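Local coordinates for phenazine biosynthesis protein, PhzF family (Bacillus anthracis, PDB 3EDN) that belongs to the PhzF family of phenazine biosynthesis proteins, has the diaminopimelate epimerase-like fold, and is probably an isomerase whose substrate is not established, at residues A[3-9]-A[291-297]; A[23-29]-A[47-53]; A[78-82]-A[287-291]. All blocks are in the same frame, centred on the assembly; numbering follows the deposited sequence.

Contact 1. Residues A[3-9]-A[291-297]; sequences TINVFHY and YVKEFEV
H8 holds its imidazole anti to the backbone N (chi1 171°), which turns one ring face to V292, whose CB lies over the ring centre, 3.6 Å from the centroid of H8. Beyond CG the chain of K293 is extended until it bends at chi4 (-80°), and this turn carries NZ to 2.9 Å from H8 ND1, in the plane of the imidazole. ND1 therefore accepts from the lysine, while H8 NE2 is bonded to OD1 of D10; the two bonds fix the ring's rotation. The main chain explains why two residues converge on one: H8 O takes V292 N at 2.8 Å and K293 N at 3.2 Å, a classic beta bulge. It interrupts an otherwise regular antiparallel pairing of strands 3-11 and 282-298, the first and last strands of this diaminopimelate epimerase-like fold. On the face carrying F7 and Y9, E294 lies alongside F7, its CG 3.7 Å from the ring centroid and its carboxylate stacked on the ring, with CD 3.4 Å from F7 CZ. Y291 CA lies over the centre of the Y9 ring, and the edge of the Y291 ring is turned toward the face of Y9, offset, with planes at 85°, while Y9 OH is bonded to NE of R87. V6, on the H8 face, sets CB over the F295 ring and touches V297 by CG2-CG2 at 3.7 Å.

Contact 2. Residues A[23-29]-A[47-53]; sequences GIVLDAD and ETSFVLS
V25 and F50 pair across two parallel strands, 20-25 and 48-52, neighbours in the diaminopimelate epimerase-like fold that are connected through helix 33-43, with short axes 20° apart. The backbone bonds alternate as parallel pairing requires: G23 N to E47 O, S49 N to G23 O, V25 N to S49 O and V51 N to V25 O. Beyond V25 the chain leaves the strand, yet A28 N returns to V51 O at 2.8 Å. Apolar contacts gather on the side covered by helix 33-43, where V25 CG2 is 3.6 Å from F50 CE1 and A28 CB meets the edge of the F50 ring, in its plane. Polar side chains close both ends. A water lies within hydrogen-bonding distance of G23 O, E47 OE1 and S49 OG, more acceptors than its two protons can serve at once; S49 OG donates to E47 OE2 at 2.7 Å. At the other end D27 OD1 accepts from D29 N in an Asx turn, and D29 O is bonded to R60 of the second subunit. The D29 carboxylate grips S53 with both oxygens: OD1 takes S53 N at 3.0 Å on its syn lone pair, and OD2 takes S53 OG at 2.6 Å, 28° out of the carboxylate plane.

Contact 3. Residues A[78-82]-A[287-291]; sequences VGTIY and GTAVY
The ring of Y82 has A289 O over one face, 3.0 Å above its plane and offset toward the rim, while T288 OG1 approaches it obliquely, 3.3 Å from Y82 CE1. This is a helix-on-strand contact of the diaminopimelate epimerase-like fold: helix 74-86 also touches strands 3-11, 48-52 and 117-122, consistent with the central helix around which the strands of one lobe wrap. The nearest ring atom to the carbonyl oxygen is Y82 CZ, and although Y82 OH is 3.3 Å from A289 O, the angle is too poor for a hydrogen bond. T288 OG1 is bonded to O of T117. The short axes pass 8.0 Å apart at 62°. V78 and Y82, one helical turn apart and joined by the bond from Y82 N to V78 O, both point toward the strand. Y82 CG stands anti to the backbone N (chi1 179°), which carries the ring out to the T288-A289 backbone. The A289 methyl sits where the ring begins, CB 3.6 Å from Y82 CG, and also reaches G79, whose CA is 4.0 Å from A289 CB. One turn earlier in the helix, V78 CG1 lies 3.7 Å from both G287 O and T288 O.

From the N terminus, 3-9 comes first, but contact 1 closes only when 291-297 returns at the far end of the chain, so nearly all of the protein lies within its loop. Inside it, contact 2 closes early, over the short span that holds helix 33-43. Contact 3 then opens in helix 74-86 and closes about two hundred residues later; it follows contact 2 in series, and both nest within contact 1. Contacts 1 and 3 share Y291 on strand 282-298. Strand 3-11 joins contacts 1 and 2 through F7 O and I24 N, 2.8 Å apart and probably hydrogen-bonded. T80 of the helix packs on I24, S49 and V51, tying contact 3 to contact 2.

Contact 1. Residues A[3-9]-A[291-297]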
ATOM      1  N   THR A   3     -11.553   0.170 -13.171  1.00 20.18           N
ATOM      2  CA  THR A   3     -12.690   0.983 -12.750  1.00 19.96           C
ATOM      3  C   THR A   3     -12.961   0.785 -11.271  1.00 18.69           C
ATOM      4  O   THR A   3     -13.214  -0.332 -10.823  1.00 19.81           O
ATOM      5  CB  THR A   3     -13.957   0.650 -13.550  1.00 20.00           C
ATOM      6  OG1 THR A   3     -13.746   0.963 -14.933  1.00 22.19           O
ATOM      7  CG2 THR A   3     -15.143   1.467 -13.025  1.00 20.32           C
ATOM      8  N   ILE A   4     -12.920   1.883 -10.518  1.00 16.76           N
ATOM      9  CA  ILE A   4     -13.135   1.823  -9.074  1.00 16.20           C
ATOM     10  C   ILE A   4     -14.413   2.569  -8.724  1.00 15.08           C
ATOM     11  O   ILE A   4     -14.575   3.724  -9.108  1.00 14.02           O
ATOM     12  CB  ILE A   4     -11.969   2.478  -8.302  1.00 16.04           C
ATOM     13  CG1 ILE A   4     -10.609   1.991  -8.813  1.00 17.14           C
ATOM     14  CG2 ILE A   4     -12.125   2.248  -6.794  1.00 15.70           C
ATOM     15  CD1 ILE A   4     -10.460   0.497  -8.839  1.00 17.85           C
ATOM     16  N   ASN A   5     -15.317   1.918  -8.002  1.00 14.29           N
ATOM     17  CA  ASN A   5     -16.524   2.597  -7.543  1.00 13.62           C
ATOM     18  C   ASN A   5     -16.241   3.328  -6.235  1.00 12.74           C
ATOM     19  O   ASN A   5     -15.773   2.727  -5.261  1.00 14.00           O
ATOM     20  CB  ASN A   5     -17.673   1.608  -7.362  1.00 15.89           C
ATOM     21  CG  ASN A   5     -18.177   1.043  -8.683  1.00 18.57           C
ATOM     22  OD1 ASN A   5     -18.263   1.748  -9.693  1.00 18.87           O
ATOM     23  ND2 ASN A   5     -18.543  -0.223  -8.666  1.00 20.70           N
ATOM     24  N   VAL A   6     -16.511   4.629  -6.231  1.00 11.65           N
ATOM     25  CA  VAL A   6     -16.275   5.469  -5.060  1.00 10.27           C
ATOM     26  C   VAL A   6     -17.609   6.027  -4.599  1.00 10.21           C
ATOM     27  O   VAL A   6     -18.412   6.476  -5.398  1.00 10.19           O
ATOM     28  CB  VAL A   6     -15.322   6.613  -5.411  1.00 10.01           C
ATOM     29  CG1 VAL A   6     -14.994   7.468  -4.179  1.00 10.45           C
ATOM     30  CG2 VAL A   6     -14.035   6.037  -5.991  1.00 10.54           C
ATOM     31  N   PHE A   7     -17.840   5.994  -3.288  1.00  8.65           N
ATOM     32  CA  PHE A   7     -19.039   6.594  -2.724  1.00  8.95           C
ATOM     33  C   PHE A   7     -18.721   7.932  -2.083  1.00  8.52           C
ATOM     34  O   PHE A   7     -17.612   8.170  -1.587  1.00 10.40           O
ATOM     35  CB  PHE A   7     -19.686   5.646  -1.708  1.00  9.97           C
ATOM     36  CG  PHE A   7     -20.324   4.452  -2.343  1.00  9.49           C
ATOM     37  CD1 PHE A   7     -21.678   4.439  -2.612  1.00 10.32           C
ATOM     38  CD2 PHE A   7     -19.557   3.347  -2.683  1.00 10.60           C
ATOM     39  CE1 PHE A   7     -22.264   3.344  -3.212  1.00 11.58           C
ATOM     40  CE2 PHE A   7     -20.136   2.261  -3.291  1.00 10.77           C
ATOM     41  CZ  PHE A   7     -21.494   2.259  -3.543  1.00 10.57           C
ATOM     42  N   HIS A   8     -19.694   8.820  -2.157  1.00  8.20           N
ATOM     43  CA  HIS A   8     -19.665  10.085  -1.450  1.00  8.61           C
ATOM     44  C   HIS A   8     -20.768  10.016  -0.395  1.00  8.04           C
ATOM     45  O   HIS A   8     -21.946   9.878  -0.748  1.00  8.43           O
ATOM     46  CB  HIS A   8     -19.950  11.193  -2.457  1.00  8.68           C
ATOM     47  CG  HIS A   8     -20.162  12.547  -1.861  1.00 10.25           C
ATOM     48  ND1 HIS A   8     -20.482  13.638  -2.641  1.00 10.75           N
ATOM     49  CD2 HIS A   8     -20.102  12.996  -0.584  1.00 10.03           C
ATOM     50  CE1 HIS A   8     -20.624  14.702  -1.869  1.00 11.63           C
ATOM     51  NE2 HIS A   8     -20.398  14.342  -0.619  1.00 10.03           N
ATOM     52  N   TYR A   9     -20.375  10.032   0.888  1.00  8.10           N
ATOM     53  CA  TYR A   9     -21.315  10.203   2.005  1.00  7.99           C
ATOM     54  C   TYR A   9     -20.965  11.517   2.654  1.00  8.06           C
ATOM     55  O   TYR A   9     -19.787  11.889   2.689  1.00  8.81           O
ATOM     56  CB  TYR A   9     -21.166   9.071   3.047  1.00  9.49           C
ATOM     57  CG  TYR A   9     -21.973   7.850   2.701  1.00  8.62           C
ATOM     58  CD1 TYR A   9     -21.667   7.095   1.573  1.00  8.82           C
ATOM     59  CD2 TYR A   9     -23.058   7.454   3.485  1.00  9.22           C
ATOM     60  CE1 TYR A   9     -22.415   5.984   1.234  1.00  9.27           C
ATOM     61  CE2 TYR A   9     -23.815   6.338   3.159  1.00  9.33           C
ATOM     62  CZ  TYR A   9     -23.474   5.600   2.027  1.00  9.95           C
ATOM     63  OH  TYR A   9     -24.225   4.499   1.678  1.00 10.74           O
ATOM     64  N   TYR A 291     -25.855   9.018   2.502  1.00  8.57           N
ATOM     65  CA  TYR A 291     -25.436   8.777   1.118  1.00  8.71           C
ATOM     66  C   TYR A 291     -25.671  10.024   0.278  1.00  8.36           C
ATOM     67  O   TYR A 291     -26.742  10.639   0.361  1.00  9.19           O
ATOM     68  CB  TYR A 291     -26.291   7.640   0.548  1.00  9.71           C
ATOM     69  CG  TYR A 291     -26.147   7.437  -0.949  1.00  9.92           C
ATOM     70  CD1 TYR A 291     -25.149   6.602  -1.462  1.00  9.67           C
ATOM     71  CD2 TYR A 291     -26.988   8.082  -1.847  1.00 10.96           C
ATOM     72  CE1 TYR A 291     -25.007   6.409  -2.831  1.00 11.09           C
ATOM     73  CE2 TYR A 291     -26.847   7.908  -3.221  1.00 11.81           C
ATOM     74  CZ  TYR A 291     -25.867   7.045  -3.697  1.00  9.64           C
ATOM     75  OH  TYR A 291     -25.717   6.857  -5.072  1.00 11.42           O
ATOM     76  N   VAL A 292     -24.676  10.370  -0.539  1.00  7.91           N
ATOM     77  CA  VAL A 292     -24.836  11.454  -1.495  1.00  8.26           C
ATOM     78  C   VAL A 292     -24.836  10.922  -2.938  1.00  8.82           C
ATOM     79  O   VAL A 292     -25.817  11.113  -3.686  1.00  8.99           O
ATOM     80  CB  VAL A 292     -23.795  12.573  -1.312  1.00  8.57           C
ATOM     81  CG1 VAL A 292     -24.034  13.662  -2.337  1.00  9.51           C
ATOM     82  CG2 VAL A 292     -23.891  13.135   0.113  1.00  9.23           C
ATOM     83  N   LYS A 293     -23.746  10.263  -3.329  1.00  9.08           N
ATOM     84  CA  LYS A 293     -23.666   9.691  -4.673  1.00  9.35           C
ATOM     85  C   LYS A 293     -22.615   8.607  -4.776  1.00  9.19           C
ATOM     86  O   LYS A 293     -21.822   8.399  -3.851  1.00 10.12           O
ATOM     87  CB  LYS A 293     -23.357  10.780  -5.718  1.00  9.62           C
ATOM     88  CG  LYS A 293     -22.026  11.516  -5.541  1.00  9.97           C
ATOM     89  CD  LYS A 293     -21.866  12.555  -6.630  1.00 10.13           C
ATOM     90  CE  LYS A 293     -20.571  13.326  -6.481  1.00  9.68           C
ATOM     91  NZ  LYS A 293     -20.723  14.399  -5.441  1.00 10.81           N
ATOM     92  N   GLU A 294     -22.620   7.917  -5.925  1.00  9.66           N
ATOM     93  CA  GLU A 294     -21.603   6.934  -6.243  1.00 10.20           C
ATOM     94  C   GLU A 294     -21.132   7.208  -7.656  1.00 10.40           C
ATOM     95  O   GLU A 294     -21.926   7.616  -8.504  1.00 10.73           O
ATOM     96  CB  GLU A 294     -22.194   5.522  -6.170  1.00 11.47           C
ATOM     97  CG  GLU A 294     -21.181   4.446  -6.488  1.00 14.16           C
ATOM     98  CD  GLU A 294     -21.800   3.098  -6.776  1.00 15.40           C
ATOM     99  OE1 GLU A 294     -23.036   2.927  -6.616  1.00 16.11           O
ATOM    100  OE2 GLU A 294     -21.027   2.186  -7.151  1.00 17.75           O
ATOM    101  N   PHE A 295     -19.846   7.026  -7.904  1.00 10.30           N
ATOM    102  CA  PHE A 295     -19.283   7.313  -9.233  1.00 11.56           C
ATOM    103  C   PHE A 295     -18.032   6.492  -9.479  1.00 11.67           C
ATOM    104  O   PHE A 295     -17.470   5.881  -8.562  1.00 12.69           O
ATOM    105  CB  PHE A 295     -18.978   8.796  -9.382  1.00 11.69           C
ATOM    106  CG  PHE A 295     -18.122   9.336  -8.279  1.00 11.55           C
ATOM    107  CD1 PHE A 295     -16.740   9.299  -8.388  1.00 11.26           C
ATOM    108  CD2 PHE A 295     -18.691   9.849  -7.122  1.00 11.55           C
ATOM    109  CE1 PHE A 295     -15.927   9.788  -7.385  1.00 10.63           C
ATOM    110  CE2 PHE A 295     -17.881  10.339  -6.104  1.00 11.94           C
ATOM    111  CZ  PHE A 295     -16.498  10.304  -6.234  1.00 11.33           C
ATOM    112  N   GLU A 296     -17.589   6.475 -10.736  1.00 13.47           N
ATOM    113  CA  GLU A 296     -16.455   5.650 -11.126  1.00 14.71           C
ATOM    114  C   GLU A 296     -15.226   6.506 -11.293  1.00 14.20           C
ATOM    115  O   GLU A 296     -15.306   7.617 -11.822  1.00 14.25           O
ATOM    116  CB  GLU A 296     -16.721   4.993 -12.477  1.00 16.87           C
ATOM    117  CG  GLU A 296     -17.872   4.010 -12.509  1.00 19.76           C
ATOM    118  CD  GLU A 296     -18.047   3.413 -13.892  1.00 21.75           C
ATOM    119  OE1 GLU A 296     -17.413   3.923 -14.838  1.00 23.72           O
ATOM    120  OE2 GLU A 296     -18.807   2.439 -14.027  1.00 23.89           O
ATOM    121  N   VAL A 297     -14.092   5.980 -10.833  1.00 14.82           N
ATOM    122  CA  VAL A 297     -12.790   6.589 -11.062  1.00 16.50           C
ATOM    123  C   VAL A 297     -11.929   5.575 -11.802  1.00 16.88           C
ATOM    124  O   VAL A 297     -11.931   4.400 -11.460  1.00 16.77           O
ATOM    125  CB  VAL A 297     -12.125   6.966  -9.721  1.00 16.93           C
ATOM    126  CG1 VAL A 297     -10.750   7.560  -9.943  1.00 18.22           C
ATOM    127  CG2 VAL A 297     -13.015   7.955  -8.949  1.00 17.98           C
TER
HETATM  128  O   HOH W   1     -15.670   1.931 -16.905  1.00 47.96           O
HETATM  129  O   HOH W   2     -20.287   3.808  -9.912  1.00 30.17           O

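Contact 2. Residues A[23-29]-A[47-53]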
ATOM      1  N   GLY A  23     -15.210  10.655   0.962  1.00  7.83           N
ATOM      2  CA  GLY A  23     -15.093   9.661  -0.109  1.00  8.41           C
ATOM      3  C   GLY A  23     -14.844   8.298   0.513  1.00  8.47           C
ATOM      4  O   GLY A  23     -14.201   8.189   1.542  1.00  9.35           O
ATOM      5  N   ILE A  24     -15.369   7.253  -0.111  1.00  8.62           N
ATOM      6  CA  ILE A  24     -15.227   5.914   0.445  1.00  8.63           C
ATOM      7  C   ILE A  24     -15.064   4.868  -0.646  1.00  8.95           C
ATOM      8  O   ILE A  24     -15.837   4.817  -1.601  1.00  9.08           O
ATOM      9  CB  ILE A  24     -16.482   5.514   1.273  1.00  9.31           C
ATOM     10  CG1 ILE A  24     -16.890   6.596   2.279  1.00 10.49           C
ATOM     11  CG2 ILE A  24     -16.268   4.178   1.982  1.00 11.18           C
ATOM     12  CD1 ILE A  24     -18.317   6.422   2.769  1.00 10.91           C
ATOM     13  N   VAL A  25     -14.030   4.064  -0.499  1.00  9.16           N
ATOM     14  CA  VAL A  25     -13.918   2.800  -1.235  1.00  9.41           C
ATOM     15  C   VAL A  25     -14.211   1.695  -0.211  1.00  8.88           C
ATOM     16  O   VAL A  25     -13.446   1.470   0.722  1.00 10.32           O
ATOM     17  CB  VAL A  25     -12.535   2.646  -1.867  1.00 10.12           C
ATOM     18  CG1 VAL A  25     -12.350   1.237  -2.500  1.00 10.73           C
ATOM     19  CG2 VAL A  25     -12.324   3.755  -2.896  1.00 12.00           C
ATOM     20  N   LEU A  26     -15.345   1.025  -0.402  1.00  8.84           N
ATOM     21  CA  LEU A  26     -15.885   0.091   0.587  1.00  9.76           C
ATOM     22  C   LEU A  26     -15.091  -1.205   0.740  1.00  8.82           C
ATOM     23  O   LEU A  26     -15.175  -1.835   1.785  1.00 10.30           O
ATOM     24  CB  LEU A  26     -17.337  -0.257   0.243  1.00  9.78           C
ATOM     25  CG  LEU A  26     -18.372   0.881   0.314  1.00 12.33           C
ATOM     26  CD1 LEU A  26     -19.674   0.426  -0.340  1.00 13.10           C
ATOM     27  CD2 LEU A  26     -18.599   1.269   1.753  1.00 12.80           C
ATOM     28  N   ASP A  27     -14.378  -1.626  -0.308  1.00  8.86           N
ATOM     29  CA  ASP A  27     -13.446  -2.755  -0.183  1.00  9.54           C
ATOM     30  C   ASP A  27     -12.213  -2.442  -1.015  1.00  9.89           C
ATOM     31  O   ASP A  27     -12.234  -2.521  -2.241  1.00 10.36           O
ATOM     32  CB  ASP A  27     -14.089  -4.085  -0.591  1.00 12.06           C
ATOM     33  CG  ASP A  27     -13.112  -5.258  -0.525  1.00 14.51           C
ATOM     34  OD1 ASP A  27     -11.906  -5.049  -0.291  1.00 15.13           O
ATOM     35  OD2 ASP A  27     -13.572  -6.415  -0.684  1.00 17.35           O
ATOM     36  N   ALA A  28     -11.158  -2.031  -0.329  1.00  9.53           N
ATOM     37  CA  ALA A  28      -9.934  -1.564  -0.971  1.00  8.27           C
ATOM     38  C   ALA A  28      -8.834  -2.622  -0.987  1.00  9.02           C
ATOM     39  O   ALA A  28      -7.677  -2.300  -1.248  1.00  9.79           O
ATOM     40  CB  ALA A  28      -9.434  -0.283  -0.254  1.00  9.66           C
ATOM     41  N   ASP A  29      -9.189  -3.876  -0.707  1.00  9.46           N
ATOM     42  CA  ASP A  29      -8.162  -4.921  -0.621  1.00  9.92           C
ATOM     43  C   ASP A  29      -7.475  -5.192  -1.953  1.00 10.99           C
ATOM     44  O   ASP A  29      -6.410  -5.806  -1.974  1.00 12.63           O
ATOM     45  CB  ASP A  29      -8.716  -6.231  -0.023  1.00 11.58           C
ATOM     46  CG  ASP A  29      -8.803  -6.202   1.512  1.00 11.53           C
ATOM     47  OD1 ASP A  29      -8.066  -5.421   2.157  1.00 12.90           O
ATOM     48  OD2 ASP A  29      -9.639  -6.962   2.071  1.00 16.40           O
ATOM     49  N   GLU A  47     -11.152  14.347   1.772  1.00 10.88           N
ATOM     50  CA  GLU A  47     -10.601  13.073   2.221  1.00 10.76           C
ATOM     51  C   GLU A  47     -11.401  11.927   1.627  1.00  9.32           C
ATOM     52  O   GLU A  47     -12.620  12.037   1.431  1.00 10.24           O
ATOM     53  CB  GLU A  47     -10.605  12.997   3.753  1.00 11.09           C
ATOM     54  CG  GLU A  47      -9.936  11.762   4.353  1.00 11.07           C
ATOM     55  CD  GLU A  47     -10.886  10.589   4.556  1.00 11.39           C
ATOM     56  OE1 GLU A  47     -12.126  10.737   4.420  1.00 12.55           O
ATOM     57  OE2 GLU A  47     -10.356   9.491   4.838  1.00 11.55           O
ATOM     58  N   THR A  48     -10.682  10.842   1.316  1.00  9.41           N
ATOM     59  CA  THR A  48     -11.253   9.563   0.851  1.00  8.91           C
ATOM     60  C   THR A  48     -10.658   8.452   1.711  1.00  8.58           C
ATOM     61  O   THR A  48      -9.434   8.406   1.903  1.00  9.91           O
ATOM     62  CB  THR A  48     -10.946   9.314  -0.638  1.00  9.97           C
ATOM     63  OG1 THR A  48     -11.580  10.327  -1.414  1.00 10.66           O
ATOM     64  CG2 THR A  48     -11.487   7.965  -1.097  1.00  9.43           C
ATOM     65  N   SER A  49     -11.536   7.607   2.261  1.00  8.37           N
ATOM     66  CA  SER A  49     -11.147   6.450   3.086  1.00  8.56           C
ATOM     67  C   SER A  49     -11.248   5.127   2.328  1.00  8.24           C
ATOM     68  O   SER A  49     -12.065   4.952   1.410  1.00  8.78           O
ATOM     69  CB  SER A  49     -12.016   6.298   4.351  1.00  9.54           C
ATOM     70  OG  SER A  49     -12.117   7.486   5.118  1.00 10.99           O
ATOM     71  N   PHE A  50     -10.431   4.182   2.772  1.00  8.74           N
ATOM     72  CA  PHE A  50     -10.291   2.890   2.132  1.00  8.96           C
ATOM     73  C   PHE A  50     -10.434   1.796   3.178  1.00  8.18           C
ATOM     74  O   PHE A  50      -9.698   1.785   4.166  1.00  8.94           O
ATOM     75  CB  PHE A  50      -8.913   2.835   1.486  1.00  8.89           C
ATOM     76  CG  PHE A  50      -8.747   3.858   0.400  1.00  9.20           C
ATOM     77  CD1 PHE A  50      -9.027   3.521  -0.916  1.00  9.62           C
ATOM     78  CD2 PHE A  50      -8.351   5.152   0.694  1.00 10.08           C
ATOM     79  CE1 PHE A  50      -8.912   4.453  -1.929  1.00  8.68           C
ATOM     80  CE2 PHE A  50      -8.245   6.103  -0.317  1.00  8.76           C
ATOM     81  CZ  PHE A  50      -8.516   5.750  -1.626  1.00  8.65           C
ATOM     82  N   VAL A  51     -11.407   0.907   2.974  1.00  8.21           N
ATOM     83  CA  VAL A  51     -11.705  -0.145   3.948  1.00  8.45           C
ATOM     84  C   VAL A  51     -10.929  -1.411   3.607  1.00  9.22           C
ATOM     85  O   VAL A  51     -10.996  -1.876   2.467  1.00 10.19           O
ATOM     86  CB  VAL A  51     -13.212  -0.448   3.975  1.00  9.30           C
ATOM     87  CG1 VAL A  51     -13.551  -1.555   4.976  1.00  9.95           C
ATOM     88  CG2 VAL A  51     -14.003   0.833   4.299  1.00 10.59           C
ATOM     89  N   LEU A  52     -10.188  -1.928   4.579  1.00  9.13           N
ATOM     90  CA  LEU A  52      -9.167  -2.963   4.358  1.00  9.84           C
ATOM     91  C   LEU A  52      -9.277  -4.090   5.381  1.00 10.74           C
ATOM     92  O   LEU A  52      -9.941  -3.953   6.413  1.00 11.02           O
ATOM     93  CB  LEU A  52      -7.777  -2.334   4.473  1.00 10.34           C
ATOM     94  CG  LEU A  52      -7.539  -1.245   3.426  1.00 10.61           C
ATOM     95  CD1 LEU A  52      -6.474  -0.236   3.822  1.00 11.17           C
ATOM     96  CD2 LEU A  52      -7.144  -1.915   2.127  1.00 11.63           C
ATOM     97  N   SER A  53      -8.628  -5.209   5.077  1.00 11.12           N
ATOM     98  CA  SER A  53      -8.586  -6.332   6.016  1.00 12.15           C
ATOM     99  C   SER A  53      -7.575  -6.041   7.123  1.00 11.88           C
ATOM    100  O   SER A  53      -6.616  -5.308   6.917  1.00 11.99           O
ATOM    101  CB  SER A  53      -8.207  -7.638   5.294  1.00 12.31           C
ATOM    102  OG  SER A  53      -9.240  -8.068   4.414  1.00 13.07           O
TER
HETATM  103  O   HOH W   3     -14.142   8.883   4.197  1.00 11.17           O
HETATM  104  O   HOH W   4     -11.928  -4.818   2.879  1.00 26.26           O

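Contact 3. Residues A[78-82]-A[287-291]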
ATOM      1  N   VAL A  78     -16.633   8.365  10.641  1.00  9.67           N
ATOM      2  CA  VAL A  78     -18.082   8.445  10.772  1.00  9.75           C
ATOM      3  C   VAL A  78     -18.800   8.093   9.461  1.00  9.46           C
ATOM      4  O   VAL A  78     -19.681   7.235   9.454  1.00  8.76           O
ATOM      5  CB  VAL A  78     -18.526   9.834  11.274  1.00 10.30           C
ATOM      6  CG1 VAL A  78     -20.047  10.051  11.065  1.00 10.71           C
ATOM      7  CG2 VAL A  78     -18.131  10.017  12.742  1.00 11.72           C
ATOM      8  N   GLY A  79     -18.424   8.744   8.362  1.00  8.78           N
ATOM      9  CA  GLY A  79     -19.090   8.460   7.098  1.00  9.98           C
ATOM     10  C   GLY A  79     -18.909   7.016   6.658  1.00  9.20           C
ATOM     11  O   GLY A  79     -19.852   6.363   6.182  1.00  9.23           O
ATOM     12  N   THR A  80     -17.702   6.500   6.835  1.00  7.67           N
ATOM     13  CA  THR A  80     -17.383   5.151   6.329  1.00  8.10           C
ATOM     14  C   THR A  80     -18.080   4.061   7.133  1.00  8.64           C
ATOM     15  O   THR A  80     -18.698   3.154   6.565  1.00  8.89           O
ATOM     16  CB  THR A  80     -15.869   4.905   6.275  1.00  8.27           C
ATOM     17  OG1 THR A  80     -15.263   5.871   5.403  1.00  9.04           O
ATOM     18  CG2 THR A  80     -15.543   3.507   5.755  1.00  8.44           C
ATOM     19  N   ILE A  81     -18.015   4.146   8.459  1.00  8.52           N
ATOM     20  CA  ILE A  81     -18.699   3.141   9.259  1.00  8.77           C
ATOM     21  C   ILE A  81     -20.213   3.259   9.075  1.00  8.15           C
ATOM     22  O   ILE A  81     -20.905   2.252   9.005  1.00  9.19           O
ATOM     23  CB  ILE A  81     -18.310   3.194  10.738  1.00  8.87           C
ATOM     24  CG1 ILE A  81     -16.797   3.065  10.894  1.00  9.18           C
ATOM     25  CG2 ILE A  81     -19.036   2.089  11.525  1.00  9.52           C
ATOM     26  CD1 ILE A  81     -16.197   1.877  10.165  1.00 10.61           C
ATOM     27  N   TYR A  82     -20.743   4.477   9.007  1.00  7.55           N
ATOM     28  CA  TYR A  82     -22.165   4.625   8.717  1.00  8.28           C
ATOM     29  C   TYR A  82     -22.533   3.902   7.401  1.00  8.13           C
ATOM     30  O   TYR A  82     -23.530   3.168   7.326  1.00  9.78           O
ATOM     31  CB  TYR A  82     -22.530   6.110   8.602  1.00  9.19           C
ATOM     32  CG  TYR A  82     -23.989   6.305   8.281  1.00  9.33           C
ATOM     33  CD1 TYR A  82     -24.940   6.461   9.290  1.00  9.57           C
ATOM     34  CD2 TYR A  82     -24.428   6.286   6.962  1.00  8.91           C
ATOM     35  CE1 TYR A  82     -26.286   6.611   8.992  1.00 10.19           C
ATOM     36  CE2 TYR A  82     -25.777   6.455   6.653  1.00  9.57           C
ATOM     37  CZ  TYR A  82     -26.693   6.605   7.670  1.00  9.58           C
ATOM     38  OH  TYR A  82     -28.019   6.748   7.327  1.00 11.75           O
ATOM     39  N   GLY A 287     -21.745  11.079  15.289  1.00 10.59           N
ATOM     40  CA  GLY A 287     -22.473  11.729  14.235  1.00 11.35           C
ATOM     41  C   GLY A 287     -23.192  10.687  13.417  1.00  9.89           C
ATOM     42  O   GLY A 287     -22.860   9.491  13.456  1.00 10.26           O
ATOM     43  N   THR A 288     -24.207  11.140  12.702  1.00  9.98           N
ATOM     44  CA  THR A 288     -24.798  10.314  11.676  1.00  9.77           C
ATOM     45  C   THR A 288     -24.189  10.738  10.341  1.00  8.64           C
ATOM     46  O   THR A 288     -23.288  11.583  10.298  1.00  9.32           O
ATOM     47  CB  THR A 288     -26.352  10.377  11.671  1.00 10.12           C
ATOM     48  OG1 THR A 288     -26.869   9.303  10.863  1.00  9.81           O
ATOM     49  CG2 THR A 288     -26.852  11.714  11.147  1.00 10.02           C
ATOM     50  N   ALA A 289     -24.651  10.125   9.256  1.00  8.42           N
ATOM     51  CA  ALA A 289     -24.157  10.460   7.914  1.00  7.85           C
ATOM     52  C   ALA A 289     -25.235  10.107   6.911  1.00  8.21           C
ATOM     53  O   ALA A 289     -26.275   9.539   7.259  1.00  9.11           O
ATOM     54  CB  ALA A 289     -22.864   9.702   7.599  1.00  9.25           C
ATOM     55  N   VAL A 290     -24.984  10.432   5.648  1.00  7.20           N
ATOM     56  CA  VAL A 290     -25.988  10.206   4.613  1.00  8.72           C
ATOM     57  C   VAL A 290     -25.320   9.976   3.259  1.00  9.40           C
ATOM     58  O   VAL A 290     -24.343  10.637   2.924  1.00  8.69           O
ATOM     59  CB  VAL A 290     -27.004  11.382   4.539  1.00  9.60           C
ATOM     60  CG1 VAL A 290     -26.336  12.655   4.052  1.00 10.32           C
ATOM     61  CG2 VAL A 290     -28.177  11.042   3.656  1.00 11.11           C
ATOM     62  N   TYR A 291     -25.855   9.018   2.502  1.00  8.57           N
ATOM     63  CA  TYR A 291     -25.436   8.777   1.118  1.00  8.71           C
ATOM     64  C   TYR A 291     -25.671  10.024   0.278  1.00  8.36           C
ATOM     65  O   TYR A 291     -26.742  10.639   0.361  1.00  9.19           O
ATOM     66  CB  TYR A 291     -26.291   7.640   0.548  1.00  9.71           C
ATOM     67  CG  TYR A 291     -26.147   7.437  -0.949  1.00  9.92           C
ATOM     68  CD1 TYR A 291     -25.149   6.602  -1.462  1.00  9.67           C
ATOM     69  CD2 TYR A 291     -26.988   8.082  -1.847  1.00 10.96           C
ATOM     70  CE1 TYR A 291     -25.007   6.409  -2.831  1.00 11.09           C
ATOM     71  CE2 TYR A 291     -26.847   7.908  -3.221  1.00 11.81           C
ATOM     72  CZ  TYR A 291     -25.867   7.045  -3.697  1.00  9.64           C
ATOM     73  OH  TYR A 291     -25.717   6.857  -5.072  1.00 11.42           O
TER